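Local coordinates for protein putative amidohydrolase (Unidentified, PDB 3FEQ) that probably hydrolyses dipeptides that end in proline, acting as a zinc-dependent prolidase of the amidohydrolase superfamily, at residues H67-S71 against R89-L94; A279-H283 against M328-Q332. All coordinates share one frame; numbering follows the deposited sequence.

Contact 1 (H67-S71 against R89-L94); sequences HVLAS and RSLPIL. With ZN (zinc ion), chain U.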
ATOM      1  N   HIS C  67     -34.130  12.002  -3.491  1.00 32.24           N
ATOM      2  CA  HIS C  67     -32.735  12.240  -3.146  1.00 28.61           C
ATOM      3  C   HIS C  67     -32.669  13.573  -2.424  1.00 31.56           C
ATOM      4  O   HIS C  67     -32.542  14.630  -3.037  1.00 28.05           O
ATOM      5  CB  HIS C  67     -31.824  12.226  -4.378  1.00 28.91           C
ATOM      6  CG  HIS C  67     -31.899  10.961  -5.172  1.00 41.72           C
ATOM      7  ND1 HIS C  67     -31.051   9.896  -4.962  1.00 43.99           N
ATOM      8  CD2 HIS C  67     -32.750  10.574  -6.153  1.00 44.41           C
ATOM      9  CE1 HIS C  67     -31.375   8.908  -5.776  1.00 38.97           C
ATOM     10  NE2 HIS C  67     -32.406   9.291  -6.507  1.00 39.26           N
ATOM     11  N   VAL C  68     -32.821  13.501  -1.111  1.00 37.91           N
ATOM     12  CA  VAL C  68     -32.809  14.661  -0.240  1.00 35.28           C
ATOM     13  C   VAL C  68     -31.557  15.493  -0.401  1.00 37.53           C
ATOM     14  O   VAL C  68     -31.604  16.700  -0.254  1.00 45.46           O
ATOM     15  CB  VAL C  68     -32.853  14.205   1.195  1.00 39.53           C
ATOM     16  CG1 VAL C  68     -32.572  15.364   2.125  1.00 47.96           C
ATOM     17  CG2 VAL C  68     -34.182  13.531   1.483  1.00 36.86           C
ATOM     18  N   LEU C  69     -30.436  14.841  -0.692  1.00 39.54           N
ATOM     19  CA  LEU C  69     -29.162  15.539  -0.823  1.00 38.22           C
ATOM     20  C   LEU C  69     -28.851  16.071  -2.228  1.00 41.85           C
ATOM     21  O   LEU C  69     -27.879  16.811  -2.425  1.00 39.39           O
ATOM     22  CB  LEU C  69     -28.044  14.646  -0.326  1.00 34.49           C
ATOM     23  CG  LEU C  69     -27.928  14.758   1.186  1.00 37.25           C
ATOM     24  CD1 LEU C  69     -27.527  13.444   1.749  1.00 23.54           C
ATOM     25  CD2 LEU C  69     -26.917  15.848   1.569  1.00 45.31           C
ATOM     26  N   ALA C  70     -29.692  15.717  -3.195  1.00 42.40           N
ATOM     27  CA  ALA C  70     -29.534  16.185  -4.569  1.00 39.16           C
ATOM     28  C   ALA C  70     -29.872  17.669  -4.695  1.00 40.01           C
ATOM     29  O   ALA C  70     -30.935  18.041  -5.201  1.00 40.20           O
ATOM     30  CB  ALA C  70     -30.395  15.360  -5.506  1.00 38.22           C
ATOM     31  N   SER C  71     -28.956  18.516  -4.238  1.00 39.57           N
ATOM     32  CA  SER C  71     -29.210  19.945  -4.207  1.00 41.93           C
ATOM     33  C   SER C  71     -28.924  20.637  -5.536  1.00 47.19           C
ATOM     34  O   SER C  71     -29.264  21.809  -5.694  1.00 54.98           O
ATOM     35  CB  SER C  71     -28.431  20.611  -3.082  1.00 39.91           C
ATOM     36  OG  SER C  71     -27.048  20.606  -3.354  1.00 50.51           O
ATOM     37  N   ARG C  89     -27.268  22.625   2.182  1.00 38.87           N
ATOM     38  CA  ARG C  89     -28.200  22.816   1.080  1.00 38.34           C
ATOM     39  C   ARG C  89     -29.388  21.849   1.090  1.00 42.17           C
ATOM     40  O   ARG C  89     -30.376  22.078   0.395  1.00 41.42           O
ATOM     41  CB  ARG C  89     -27.456  22.690  -0.242  1.00 36.67           C
ATOM     42  CG  ARG C  89     -26.563  23.859  -0.567  1.00 27.51           C
ATOM     43  CD  ARG C  89     -26.337  23.929  -2.049  1.00 24.52           C
ATOM     44  NE  ARG C  89     -24.918  23.863  -2.351  1.00 54.75           N
ATOM     45  CZ  ARG C  89     -24.194  24.896  -2.763  1.00 58.79           C
ATOM     46  NH1 ARG C  89     -22.895  24.746  -2.988  1.00 51.76           N
ATOM     47  NH2 ARG C  89     -24.771  26.075  -2.952  1.00 63.96           N
ATOM     48  N   SER C  90     -29.293  20.776   1.872  1.00 41.73           N
ATOM     49  CA  SER C  90     -30.355  19.783   1.923  1.00 38.81           C
ATOM     50  C   SER C  90     -31.426  20.169   2.939  1.00 44.57           C
ATOM     51  O   SER C  90     -32.530  19.631   2.920  1.00 58.93           O
ATOM     52  CB  SER C  90     -29.796  18.410   2.264  1.00 34.09           C
ATOM     53  OG  SER C  90     -29.998  18.141   3.638  1.00 36.89           O
ATOM     54  N   LEU C  91     -31.091  21.084   3.838  1.00 39.32           N
ATOM     55  CA  LEU C  91     -32.049  21.586   4.817  1.00 34.68           C
ATOM     56  C   LEU C  91     -33.293  22.279   4.237  1.00 31.50           C
ATOM     57  O   LEU C  91     -34.404  21.988   4.671  1.00 41.06           O
ATOM     58  CB  LEU C  91     -31.364  22.480   5.857  1.00 31.12           C
ATOM     59  CG  LEU C  91     -30.255  21.818   6.656  1.00 30.50           C
ATOM     60  CD1 LEU C  91     -29.832  22.702   7.829  1.00 27.34           C
ATOM     61  CD2 LEU C  91     -30.757  20.511   7.144  1.00  9.50           C
ATOM     62  N   PRO C  92     -33.124  23.223   3.291  1.00 33.32           N
ATOM     63  CA  PRO C  92     -34.344  23.758   2.671  1.00 35.80           C
ATOM     64  C   PRO C  92     -35.148  22.706   1.902  1.00 35.30           C
ATOM     65  O   PRO C  92     -36.360  22.791   1.850  1.00 42.89           O
ATOM     66  CB  PRO C  92     -33.814  24.810   1.695  1.00 21.32           C
ATOM     67  CG  PRO C  92     -32.455  25.122   2.172  1.00 30.07           C
ATOM     68  CD  PRO C  92     -31.918  23.882   2.760  1.00 29.35           C
ATOM     69  N   ILE C  93     -34.472  21.732   1.306  1.00 38.08           N
ATOM     70  CA  ILE C  93     -35.155  20.675   0.582  1.00 38.87           C
ATOM     71  C   ILE C  93     -36.062  19.901   1.524  1.00 40.48           C
ATOM     72  O   ILE C  93     -37.221  19.624   1.197  1.00 36.70           O
ATOM     73  CB  ILE C  93     -34.156  19.718  -0.103  1.00 39.57           C
ATOM     74  CG1 ILE C  93     -33.516  20.400  -1.316  1.00 28.27           C
ATOM     75  CG2 ILE C  93     -34.851  18.409  -0.527  1.00 29.85           C
ATOM     76  CD1 ILE C  93     -32.147  19.841  -1.688  1.00 35.04           C
ATOM     77  N   LEU C  94     -35.529  19.590   2.704  1.00 34.52           N
ATOM     78  CA  LEU C  94     -36.240  18.786   3.692  1.00 36.70           C
ATOM     79  C   LEU C  94     -37.408  19.560   4.278  1.00 38.01           C
ATOM     80  O   LEU C  94     -38.514  19.052   4.399  1.00 35.36           O
ATOM     81  CB  LEU C  94     -35.291  18.374   4.806  1.00 35.53           C
ATOM     82  CG  LEU C  94     -34.384  17.184   4.542  1.00 30.81           C
ATOM     83  CD1 LEU C  94     -33.295  17.134   5.600  1.00 42.97           C
ATOM     84  CD2 LEU C  94     -35.211  15.934   4.568  1.00 33.91           C
TER
HETATM   85 ZN    ZN U 425     -32.807   7.854  -8.173  0.50 42.80          ZN
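Val68 and Leu94 make the dense end of this contact in the TIM-barrel fold of the amidohydrolases. The turn after strand 56-66 meets helix 90-99. His65, in that strand, and His67, just after it, form the HxH pair of the family, and both bind zinc. The turn is type I, from His67 to Ala70, closed by Ala70 N to His67 O at 3.1 Å. Val68 CG1 lies anti to its backbone N (chi1 169°), which sends it to the Leu94 branch point; CG1 to CG is 3.5 Å. The two side chains cross at about a right angle, and Leu115 of helix 113-120 touches both. Beside them, Val68 O rests against carbon, with Ser90 CB and Ile93 CD1 each 3.5 Å away. Ile93 CD1 also reaches the backbone of Ser71. The other end is looser and partly exposed. There Ser71 OG lies 3.6 Å from Arg89 CD, and the two CB atoms also touch. Their polar ends turn to Gln81, which accepts a hydrogen bond from Arg89 NE and makes a weak one with Ser71 OG. His67 ND1 bonds to Gly109 O, fixing the ring's rotation, while His67 NE2 holds zinc at 2.2 Å.

Contact 2 (A279-H283 against M328-Q332); sequences ALAKH and MHAFQ
Met328 reaches across to the last turn of helix 274-282 and lies against Ala279 and Leu280. In this amidohydrolase TIM barrel, the helix follows strand 269-271, and Met328 belongs to a 3-10 segment in the loop before helix 335-340. The methionine chain leaves extended (chi2 172°) and bends at its last torsion (chi3 -84°). The extended part carries SD to Ala279, 3.7 Å from Ala279 CB. The bend turns CE to Leu280, where CE meets CD2 at 3.7 Å. Leu280 and Met328 cross at about a right angle. Met328 SD also sits 3.6 Å from Ala279 O, the carbonyl that accepts the helix bond from His283 N. Phe287 and Ala73 from nearby loops add to the packing round the methionine. Phe331 brings its ring up beside the same alanine and on to His283. The two rings meet rim to rim, with planes only 8° apart and centroids 5.8 Å apart. Neither lies over the other, so this is not a stack. One face of the His283 ring is instead covered by Lys282 CB, 3.5 Å above its centre. The rings come nearest where His283 NE2 stands 3.9 Å from Phe331 CZ.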
ATOM      1  N   ALA C 279     -40.328  17.424 -15.534  1.00 65.82           N
ATOM      2  CA  ALA C 279     -39.467  18.496 -15.073  1.00 61.67           C
ATOM      3  C   ALA C 279     -38.180  18.547 -15.882  1.00 64.60           C
ATOM      4  O   ALA C 279     -37.719  19.620 -16.251  1.00 67.25           O
ATOM      5  CB  ALA C 279     -39.162  18.322 -13.601  1.00 64.68           C
ATOM      6  N   LEU C 280     -37.608  17.383 -16.167  1.00 68.09           N
ATOM      7  CA  LEU C 280     -36.386  17.324 -16.958  1.00 69.80           C
ATOM      8  C   LEU C 280     -36.668  17.596 -18.439  1.00 72.46           C
ATOM      9  O   LEU C 280     -35.758  17.956 -19.195  1.00 72.10           O
ATOM     10  CB  LEU C 280     -35.645  15.992 -16.756  1.00 66.07           C
ATOM     11  CG  LEU C 280     -34.960  15.748 -15.399  1.00 65.14           C
ATOM     12  CD1 LEU C 280     -34.559  14.289 -15.215  1.00 56.48           C
ATOM     13  CD2 LEU C 280     -33.759  16.653 -15.192  1.00 62.46           C
ATOM     14  N   ALA C 281     -37.933  17.467 -18.842  1.00 74.53           N
ATOM     15  CA  ALA C 281     -38.348  17.883 -20.184  1.00 78.83           C
ATOM     16  C   ALA C 281     -38.282  19.397 -20.343  1.00 81.50           C
ATOM     17  O   ALA C 281     -37.626  19.897 -21.252  1.00 84.09           O
ATOM     18  CB  ALA C 281     -39.738  17.369 -20.520  1.00 76.01           C
ATOM     19  N   LYS C 282     -38.937  20.125 -19.442  1.00 83.78           N
ATOM     20  CA  LYS C 282     -38.946  21.586 -19.506  1.00 86.46           C
ATOM     21  C   LYS C 282     -37.589  22.216 -19.177  1.00 89.43           C
ATOM     22  O   LYS C 282     -37.047  22.991 -19.967  1.00 91.29           O
ATOM     23  CB  LYS C 282     -40.031  22.163 -18.595  1.00 86.25           C
ATOM     24  CG  LYS C 282     -41.324  22.524 -19.312  1.00 87.92           C
ATOM     25  CD  LYS C 282     -42.186  21.292 -19.594  1.00 94.23           C
ATOM     26  CE  LYS C 282     -42.978  20.855 -18.363  1.00 96.63           C
ATOM     27  NZ  LYS C 282     -44.091  21.796 -18.042  1.00 96.62           N
ATOM     28  N   HIS C 283     -37.043  21.873 -18.015  1.00 93.32           N
ATOM     29  CA  HIS C 283     -35.878  22.573 -17.485  1.00 98.66           C
ATOM     30  C   HIS C 283     -34.645  21.660 -17.384  1.00102.72           C
ATOM     31  O   HIS C 283     -33.906  21.701 -16.393  1.00101.90           O
ATOM     32  CB  HIS C 283     -36.201  23.196 -16.117  1.00 98.56           C
ATOM     33  CG  HIS C 283     -37.629  23.630 -15.960  1.00 96.59           C
ATOM     34  ND1 HIS C 283     -38.128  24.779 -16.536  1.00 91.08           N
ATOM     35  CD2 HIS C 283     -38.651  23.089 -15.255  1.00 97.03           C
ATOM     36  CE1 HIS C 283     -39.404  24.910 -16.218  1.00 89.68           C
ATOM     37  NE2 HIS C 283     -39.745  23.901 -15.438  1.00 94.27           N
ATOM     38  N   MET C 328     -35.787  21.801  -9.224  1.00 56.29           N
ATOM     39  CA  MET C 328     -36.972  21.053  -9.622  1.00 48.60           C
ATOM     40  C   MET C 328     -37.614  20.292  -8.457  1.00 44.69           C
ATOM     41  O   MET C 328     -38.578  19.542  -8.644  1.00 42.88           O
ATOM     42  CB  MET C 328     -36.628  20.095 -10.761  1.00 44.78           C
ATOM     43  CG  MET C 328     -36.292  20.793 -12.067  1.00 42.97           C
ATOM     44  SD  MET C 328     -35.666  19.617 -13.274  1.00 50.99           S
ATOM     45  CE  MET C 328     -33.942  19.527 -12.808  1.00 52.59           C
ATOM     46  N   HIS C 329     -37.107  20.514  -7.250  1.00 37.67           N
ATOM     47  CA  HIS C 329     -37.661  19.856  -6.082  1.00 38.44           C
ATOM     48  C   HIS C 329     -39.053  20.332  -5.760  1.00 44.76           C
ATOM     49  O   HIS C 329     -39.836  19.612  -5.140  1.00 48.57           O
ATOM     50  CB  HIS C 329     -36.751  19.994  -4.868  1.00 34.24           C
ATOM     51  CG  HIS C 329     -36.055  18.725  -4.517  1.00 28.94           C
ATOM     52  ND1 HIS C 329     -34.688  18.583  -4.589  1.00 33.79           N
ATOM     53  CD2 HIS C 329     -36.546  17.502  -4.208  1.00 45.53           C
ATOM     54  CE1 HIS C 329     -34.360  17.340  -4.285  1.00 44.88           C
ATOM     55  NE2 HIS C 329     -35.470  16.662  -4.054  1.00 48.28           N
ATOM     56  N   ALA C 330     -39.372  21.522  -6.252  1.00 43.21           N
ATOM     57  CA  ALA C 330     -40.633  22.176  -5.961  1.00 45.36           C
ATOM     58  C   ALA C 330     -41.831  21.445  -6.553  1.00 46.09           C
ATOM     59  O   ALA C 330     -42.938  21.553  -6.038  1.00 53.56           O
ATOM     60  CB  ALA C 330     -40.594  23.607  -6.451  1.00 47.26           C
ATOM     61  N   PHE C 331     -41.607  20.662  -7.603  1.00 46.17           N
ATOM     62  CA  PHE C 331     -42.709  20.058  -8.350  1.00 41.17           C
ATOM     63  C   PHE C 331     -43.218  18.760  -7.732  1.00 42.47           C
ATOM     64  O   PHE C 331     -44.027  18.065  -8.338  1.00 46.89           O
ATOM     65  CB  PHE C 331     -42.309  19.824  -9.808  1.00 42.78           C
ATOM     66  CG  PHE C 331     -41.964  21.082 -10.553  1.00 46.28           C
ATOM     67  CD1 PHE C 331     -40.698  21.263 -11.077  1.00 47.60           C
ATOM     68  CD2 PHE C 331     -42.903  22.092 -10.712  1.00 53.92           C
ATOM     69  CE1 PHE C 331     -40.369  22.428 -11.748  1.00 57.59           C
ATOM     70  CE2 PHE C 331     -42.577  23.265 -11.365  1.00 55.65           C
ATOM     71  CZ  PHE C 331     -41.310  23.430 -11.891  1.00 56.32           C
ATOM     72  N   GLN C 332     -42.771  18.466  -6.515  1.00 41.42           N
ATOM     73  CA  GLN C 332     -42.967  17.166  -5.870  1.00 44.81           C
ATOM     74  C   GLN C 332     -44.413  16.663  -5.885  1.00 47.09           C
ATOM     75  O   GLN C 332     -44.667  15.470  -6.123  1.00 33.83           O
ATOM     76  CB  GLN C 332     -42.448  17.212  -4.423  1.00 36.35           C
ATOM     77  CG  GLN C 332     -42.269  15.857  -3.747  1.00 29.69           C
ATOM     78  CD  GLN C 332     -41.866  16.012  -2.292  1.00 46.34           C
ATOM     79  OE1 GLN C 332     -41.995  17.100  -1.715  1.00 40.48           O
ATOM     80  NE2 GLN C 332     -41.359  14.935  -1.692  1.00 35.83           N
TER

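In the fold
Contacts 1 and 2 are both largely buried, and each has a partly exposed or exposed fringe: Ser71 and Arg89 in the first, His283 and Phe331 in the second. Their centres are 15 Å apart. They hold different elements but touch through His329, whose ring packs on the turn at 67-71 and on Ile93. Contact 1 joins a metal-binding turn to a helix that follows it, and a second subunit packs on Arg89 and Leu91. Contact 2 has no neighbouring chain at its segments and no zinc ligand, though a zinc lies about 10 Å from the Leu280 side chain. Aliphatic branches dominate contact 1; a thioether and two rings meeting at their rims dominate contact 2.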